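Long-range contact in 1-pyrroline-5-carboxylate dehydrogenase (Thermus thermophilus, PDB 1UZB), which probably catalyses the oxidation of the semialdehyde form of 1-pyrroline-5-carboxylate to glutamate with a nicotinamide cofactor, as an aldehyde dehydrogenase family member: residues 29-41 / 57-69. Residues are numbered along the deposited sequence; the frame is centred on the assembly and turned at random.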
loop_
_atom_site.group_PDB
_atom_site.type_symbol
_atom_site.label_atom_id
_atom_site.label_comp_id
_atom_site.label_asym_id
_atom_site.label_seq_id
_atom_site.Cartn_x
_atom_site.Cartn_y
_atom_site.Cartn_z
ATOM N N ARG A 29 -48.541 -9.261 -15.525
ATOM C CA ARG A 29 -48.520 -10.384 -14.594
ATOM C C ARG A 29 -48.789 -9.948 -13.156
ATOM O O ARG A 29 -49.507 -10.630 -12.425
ATOM C CB ARG A 29 -47.191 -11.132 -14.682
ATOM C CG ARG A 29 -46.997 -11.827 -16.015
ATOM C CD ARG A 29 -45.913 -12.879 -15.936
ATOM N NE ARG A 29 -45.704 -13.533 -17.223
ATOM C CZ ARG A 29 -44.921 -14.589 -17.402
ATOM N NH1 ARG A 29 -44.273 -15.117 -16.374
ATOM N NH2 ARG A 29 -44.780 -15.115 -18.612
ATOM N N VAL A 30 -48.220 -8.819 -12.743
ATOM C CA VAL A 30 -48.454 -8.327 -11.391
ATOM C C VAL A 30 -49.935 -7.986 -11.217
ATOM O O VAL A 30 -50.545 -8.344 -10.211
ATOM C CB VAL A 30 -47.595 -7.076 -11.090
ATOM C CG1 VAL A 30 -48.071 -6.403 -9.808
ATOM C CG2 VAL A 30 -46.135 -7.478 -10.952
ATOM N N ARG A 31 -50.509 -7.308 -12.206
ATOM C CA ARG A 31 -51.918 -6.930 -12.158
ATOM C C ARG A 31 -52.812 -8.165 -12.104
ATOM O O ARG A 31 -53.815 -8.188 -11.389
ATOM C CB ARG A 31 -52.283 -6.091 -13.385
ATOM C CG ARG A 31 -53.748 -5.676 -13.448
ATOM C CD ARG A 31 -54.100 -4.681 -12.352
ATOM N NE ARG A 31 -55.518 -4.326 -12.368
ATOM C CZ ARG A 31 -56.500 -5.151 -12.019
ATOM N NH1 ARG A 31 -56.224 -6.385 -11.619
ATOM N NH2 ARG A 31 -57.762 -4.744 -12.067
ATOM N N GLU A 32 -52.444 -9.191 -12.861
ATOM C CA GLU A 32 -53.217 -10.427 -12.897
ATOM C C GLU A 32 -53.088 -11.185 -11.579
ATOM O O GLU A 32 -53.853 -12.112 -11.304
ATOM C CB GLU A 32 -52.745 -11.289 -14.070
ATOM C CG GLU A 32 -53.125 -10.702 -15.430
ATOM C CD GLU A 32 -52.356 -11.310 -16.592
ATOM O OE1 GLU A 32 -52.647 -10.938 -17.749
ATOM O OE2 GLU A 32 -51.460 -12.149 -16.356
ATOM N N GLU A 33 -52.127 -10.759 -10.765
ATOM C CA GLU A 33 -51.852 -11.367 -9.469
ATOM C C GLU A 33 -52.541 -10.621 -8.321
ATOM O O GLU A 33 -52.466 -11.038 -7.166
ATOM C CB GLU A 33 -50.335 -11.392 -9.245
ATOM C CG GLU A 33 -49.877 -11.957 -7.914
ATOM C CD GLU A 33 -48.370 -11.906 -7.767
ATOM O OE1 GLU A 33 -47.799 -10.797 -7.851
ATOM O OE2 GLU A 33 -47.754 -12.976 -7.569
ATOM N N PHE A 34 -53.210 -9.516 -8.642
ATOM C CA PHE A 34 -53.921 -8.727 -7.636
ATOM C C PHE A 34 -54.799 -9.618 -6.760
ATOM O O PHE A 34 -55.500 -10.500 -7.263
ATOM C CB PHE A 34 -54.803 -7.672 -8.316
ATOM C CG PHE A 34 -54.118 -6.349 -8.562
ATOM C CD1 PHE A 34 -52.735 -6.266 -8.700
ATOM C CD2 PHE A 34 -54.871 -5.186 -8.697
ATOM C CE1 PHE A 34 -52.113 -5.043 -8.971
ATOM C CE2 PHE A 34 -54.261 -3.962 -8.968
ATOM C CZ PHE A 34 -52.878 -3.892 -9.106
ATOM N N GLY A 35 -54.758 -9.387 -5.452
ATOM C CA GLY A 35 -55.572 -10.172 -4.537
ATOM C C GLY A 35 -54.821 -11.270 -3.810
ATOM O O GLY A 35 -55.357 -11.887 -2.888
ATOM N N ARG A 36 -53.584 -11.519 -4.221
ATOM C CA ARG A 36 -52.761 -12.551 -3.601
ATOM C C ARG A 36 -52.538 -12.260 -2.119
ATOM O O ARG A 36 -52.467 -11.100 -1.712
ATOM C CB ARG A 36 -51.416 -12.639 -4.323
ATOM C CG ARG A 36 -50.469 -13.688 -3.771
ATOM C CD ARG A 36 -49.177 -13.705 -4.568
ATOM N NE ARG A 36 -48.176 -14.597 -3.991
ATOM C CZ ARG A 36 -46.924 -14.689 -4.423
ATOM N NH1 ARG A 36 -46.515 -13.942 -5.440
ATOM N NH2 ARG A 36 -46.079 -15.526 -3.837
ATOM N N HIS A 37 -52.436 -13.317 -1.319
ATOM C CA HIS A 37 -52.222 -13.179 0.118
ATOM C C HIS A 37 -50.806 -13.577 0.520
ATOM O O HIS A 37 -50.332 -14.651 0.157
ATOM C CB HIS A 37 -53.215 -14.047 0.889
ATOM C CG HIS A 37 -53.115 -13.894 2.373
ATOM N ND1 HIS A 37 -53.498 -12.744 3.029
ATOM C CD2 HIS A 37 -52.652 -14.735 3.329
ATOM C CE1 HIS A 37 -53.277 -12.883 4.324
ATOM N NE2 HIS A 37 -52.764 -14.082 4.532
ATOM N N TYR A 38 -50.139 -12.712 1.281
ATOM C CA TYR A 38 -48.776 -12.985 1.728
ATOM C C TYR A 38 -48.719 -13.074 3.252
ATOM O O TYR A 38 -49.079 -12.131 3.950
ATOM C CB TYR A 38 -47.823 -11.882 1.254
ATOM C CG TYR A 38 -47.907 -11.563 -0.226
ATOM C CD1 TYR A 38 -48.962 -10.807 -0.738
ATOM C CD2 TYR A 38 -46.931 -12.016 -1.112
ATOM C CE1 TYR A 38 -49.043 -10.511 -2.100
ATOM C CE2 TYR A 38 -47.003 -11.727 -2.475
ATOM C CZ TYR A 38 -48.059 -10.975 -2.960
ATOM O OH TYR A 38 -48.124 -10.689 -4.305
ATOM N N PRO A 39 -48.263 -14.215 3.789
ATOM C CA PRO A 39 -48.179 -14.375 5.245
ATOM C C PRO A 39 -46.966 -13.664 5.848
ATOM O O PRO A 39 -46.218 -12.976 5.149
ATOM C CB PRO A 39 -48.074 -15.890 5.425
ATOM C CG PRO A 39 -48.648 -16.453 4.146
ATOM C CD PRO A 39 -48.096 -15.513 3.118
ATOM N N LEU A 40 -46.797 -13.820 7.157
ATOM C CA LEU A 40 -45.647 -13.258 7.853
ATOM C C LEU A 40 -44.514 -14.245 7.566
ATOM O O LEU A 40 -44.761 -15.345 7.081
ATOM C CB LEU A 40 -45.887 -13.232 9.368
ATOM C CG LEU A 40 -47.181 -12.627 9.926
ATOM C CD1 LEU A 40 -47.223 -12.796 11.444
ATOM C CD2 LEU A 40 -47.259 -11.158 9.553
ATOM N N TYR A 41 -43.278 -13.856 7.849
ATOM C CA TYR A 41 -42.152 -14.763 7.659
ATOM C C TYR A 41 -41.398 -14.756 8.981
ATOM O O TYR A 41 -40.781 -13.756 9.355
ATOM C CB TYR A 41 -41.235 -14.301 6.524
ATOM C CG TYR A 41 -40.167 -15.315 6.156
ATOM C CD1 TYR A 41 -40.465 -16.414 5.344
ATOM C CD2 TYR A 41 -38.857 -15.177 6.619
ATOM C CE1 TYR A 41 -39.480 -17.347 5.001
ATOM C CE2 TYR A 41 -37.872 -16.103 6.286
ATOM C CZ TYR A 41 -38.186 -17.181 5.477
ATOM O OH TYR A 41 -37.204 -18.082 5.134
ATOM N N ASN A 57 -54.274 0.088 -4.390
ATOM C CA ASN A 57 -53.605 0.720 -5.520
ATOM C C ASN A 57 -53.935 2.210 -5.403
ATOM O O ASN A 57 -55.081 2.607 -5.581
ATOM C CB ASN A 57 -54.177 0.150 -6.820
ATOM C CG ASN A 57 -53.608 0.808 -8.057
ATOM O OD1 ASN A 57 -52.885 1.799 -7.977
ATOM N ND2 ASN A 57 -53.944 0.261 -9.218
ATOM N N PRO A 58 -52.939 3.058 -5.103
ATOM C CA PRO A 58 -53.217 4.495 -4.972
ATOM C C PRO A 58 -53.705 5.172 -6.248
ATOM O O PRO A 58 -54.232 6.286 -6.199
ATOM C CB PRO A 58 -51.892 5.062 -4.467
ATOM C CG PRO A 58 -50.874 4.133 -5.071
ATOM C CD PRO A 58 -51.512 2.770 -4.875
ATOM N N SER A 59 -53.526 4.507 -7.385
ATOM C CA SER A 59 -53.976 5.045 -8.664
ATOM C C SER A 59 -55.446 4.702 -8.906
ATOM O O SER A 59 -56.103 5.310 -9.749
ATOM C CB SER A 59 -53.123 4.492 -9.809
ATOM O OG SER A 59 -51.793 4.978 -9.731
ATOM N N ALA A 60 -55.942 3.722 -8.156
ATOM C CA ALA A 60 -57.330 3.256 -8.239
ATOM C C ALA A 60 -57.553 2.487 -6.936
ATOM O O ALA A 60 -57.540 1.256 -6.920
ATOM C CB ALA A 60 -57.506 2.332 -9.439
ATOM N N PRO A 61 -57.770 3.215 -5.826
ATOM C CA PRO A 61 -57.980 2.632 -4.496
ATOM C C PRO A 61 -59.065 1.590 -4.285
ATOM O O PRO A 61 -59.147 1.010 -3.208
ATOM C CB PRO A 61 -58.152 3.862 -3.601
ATOM C CG PRO A 61 -58.741 4.870 -4.518
ATOM C CD PRO A 61 -57.947 4.677 -5.787
ATOM N N SER A 62 -59.892 1.345 -5.294
ATOM C CA SER A 62 -60.930 0.329 -5.164
ATOM C C SER A 62 -60.296 -1.026 -5.469
ATOM O O SER A 62 -60.879 -2.077 -5.195
ATOM C CB SER A 62 -62.079 0.598 -6.142
ATOM O OG SER A 62 -61.636 0.527 -7.487
ATOM N N GLU A 63 -59.088 -0.991 -6.025
ATOM C CA GLU A 63 -58.368 -2.210 -6.379
ATOM C C GLU A 63 -57.421 -2.656 -5.272
ATOM O O GLU A 63 -56.602 -1.874 -4.785
ATOM C CB GLU A 63 -57.560 -2.003 -7.661
ATOM C CG GLU A 63 -58.332 -1.345 -8.787
ATOM C CD GLU A 63 -57.565 -1.348 -10.092
ATOM O OE1 GLU A 63 -56.319 -1.262 -10.058
ATOM O OE2 GLU A 63 -58.214 -1.428 -11.154
ATOM N N VAL A 64 -57.534 -3.922 -4.893
ATOM C CA VAL A 64 -56.691 -4.500 -3.854
ATOM C C VAL A 64 -55.484 -5.176 -4.499
ATOM O O VAL A 64 -55.616 -6.203 -5.168
ATOM C CB VAL A 64 -57.472 -5.543 -3.026
ATOM C CG1 VAL A 64 -56.558 -6.188 -1.992
ATOM C CG2 VAL A 64 -58.653 -4.879 -2.345
ATOM N N VAL A 65 -54.306 -4.591 -4.305
ATOM C CA VAL A 65 -53.089 -5.158 -4.869
ATOM C C VAL A 65 -52.827 -6.511 -4.219
ATOM O O VAL A 65 -52.445 -7.469 -4.887
ATOM C CB VAL A 65 -51.878 -4.222 -4.639
ATOM C CG1 VAL A 65 -50.601 -4.879 -5.156
ATOM C CG2 VAL A 65 -52.111 -2.896 -5.350
ATOM N N GLY A 66 -53.051 -6.584 -2.911
ATOM C CA GLY A 66 -52.846 -7.829 -2.196
ATOM C C GLY A 66 -53.145 -7.658 -0.724
ATOM O O GLY A 66 -53.411 -6.549 -0.259
ATOM N N THR A 67 -53.125 -8.760 0.013
ATOM C CA THR A 67 -53.366 -8.703 1.444
ATOM C C THR A 67 -52.226 -9.447 2.108
ATOM O O THR A 67 -51.557 -10.260 1.474
ATOM C CB THR A 67 -54.692 -9.388 1.840
ATOM O OG1 THR A 67 -54.629 -10.783 1.517
ATOM C CG2 THR A 67 -55.863 -8.745 1.115
ATOM N N THR A 68 -51.992 -9.157 3.380
ATOM C CA THR A 68 -50.940 -9.842 4.110
ATOM C C THR A 68 -51.446 -10.185 5.497
ATOM O O THR A 68 -52.478 -9.675 5.942
ATOM C CB THR A 68 -49.679 -8.970 4.284
ATOM O OG1 THR A 68 -49.963 -7.896 5.190
ATOM C CG2 THR A 68 -49.226 -8.405 2.946
ATOM N N ALA A 69 -50.718 -11.063 6.174
ATOM C CA ALA A 69 -51.075 -11.432 7.534
ATOM C C ALA A 69 -50.814 -10.180 8.367
ATOM O O ALA A 69 -50.163 -9.242 7.901
ATOM C CB ALA A 69 -50.203 -12.584 8.013
HETATM O O HOH W 1 -57.911 -2.231 -13.446
HETATM O O HOH W 2 -50.358 -9.246 -5.185
HETATM O O HOH W 3 -56.194 -11.811 -0.387
#
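With its CG trans to the backbone N (chi1 -176°), His37 swings its imidazole alongside the neighbouring strand, while Thr67 turns OG1 in between its own N and carbonyl carbon (chi1 63°), bringing the hydroxyl to the ring edge. His37 ND1 and Thr67 OG1 then share a short hydrogen bond of 2.7 Å, and a water links the same hydroxyl to Gly35 O. These side chains ride on 36-42 and 64-69, the parallel inner strands of a four-stranded mixed sheet with 45-47 and 52-57 outermost within this chain, laced by Thr67 N to Arg36 O, Tyr38 N to Thr67 O (2.8 Å) and Ala69 N to Tyr38 O. Tyr38 packs on helix 213-226. Past the break at Pro39, Leu40 lays CG against Ala69 CB at 3.6 Å.

Where helix 17-32 gives way to the strand, Phe34 is sandwiched: Arg31 CD lies toward the rim of one face, and Val65 CA sits over the centre of the other, a CH-pi contact 4.0 Å from the ring centroid. Glu63 OE1 meets the edge of the Phe34 ring at CE2 (3.6 Å) and accepts a hydrogen bond from Asn57 ND2 (2.9 Å), so the amide helps hold the carboxylate. An alanine in place of Phe34 would probably open a gap between Arg31 and Val65, leaving the arginine chain freer to turn.

Arg31 NH2 and Glu63 OE2 form a weak salt bridge at 3.5 Å, their planes 74° apart. The chemistry thus divides the labour: backbone bonds and the His37–Thr67 pair, extended by Asp48 at His37 NE2, align the strands, whereas the helix end rests on a phenyl ring held between the Arg31 chain and the Val65 backbone, bordered by a loose ion pair.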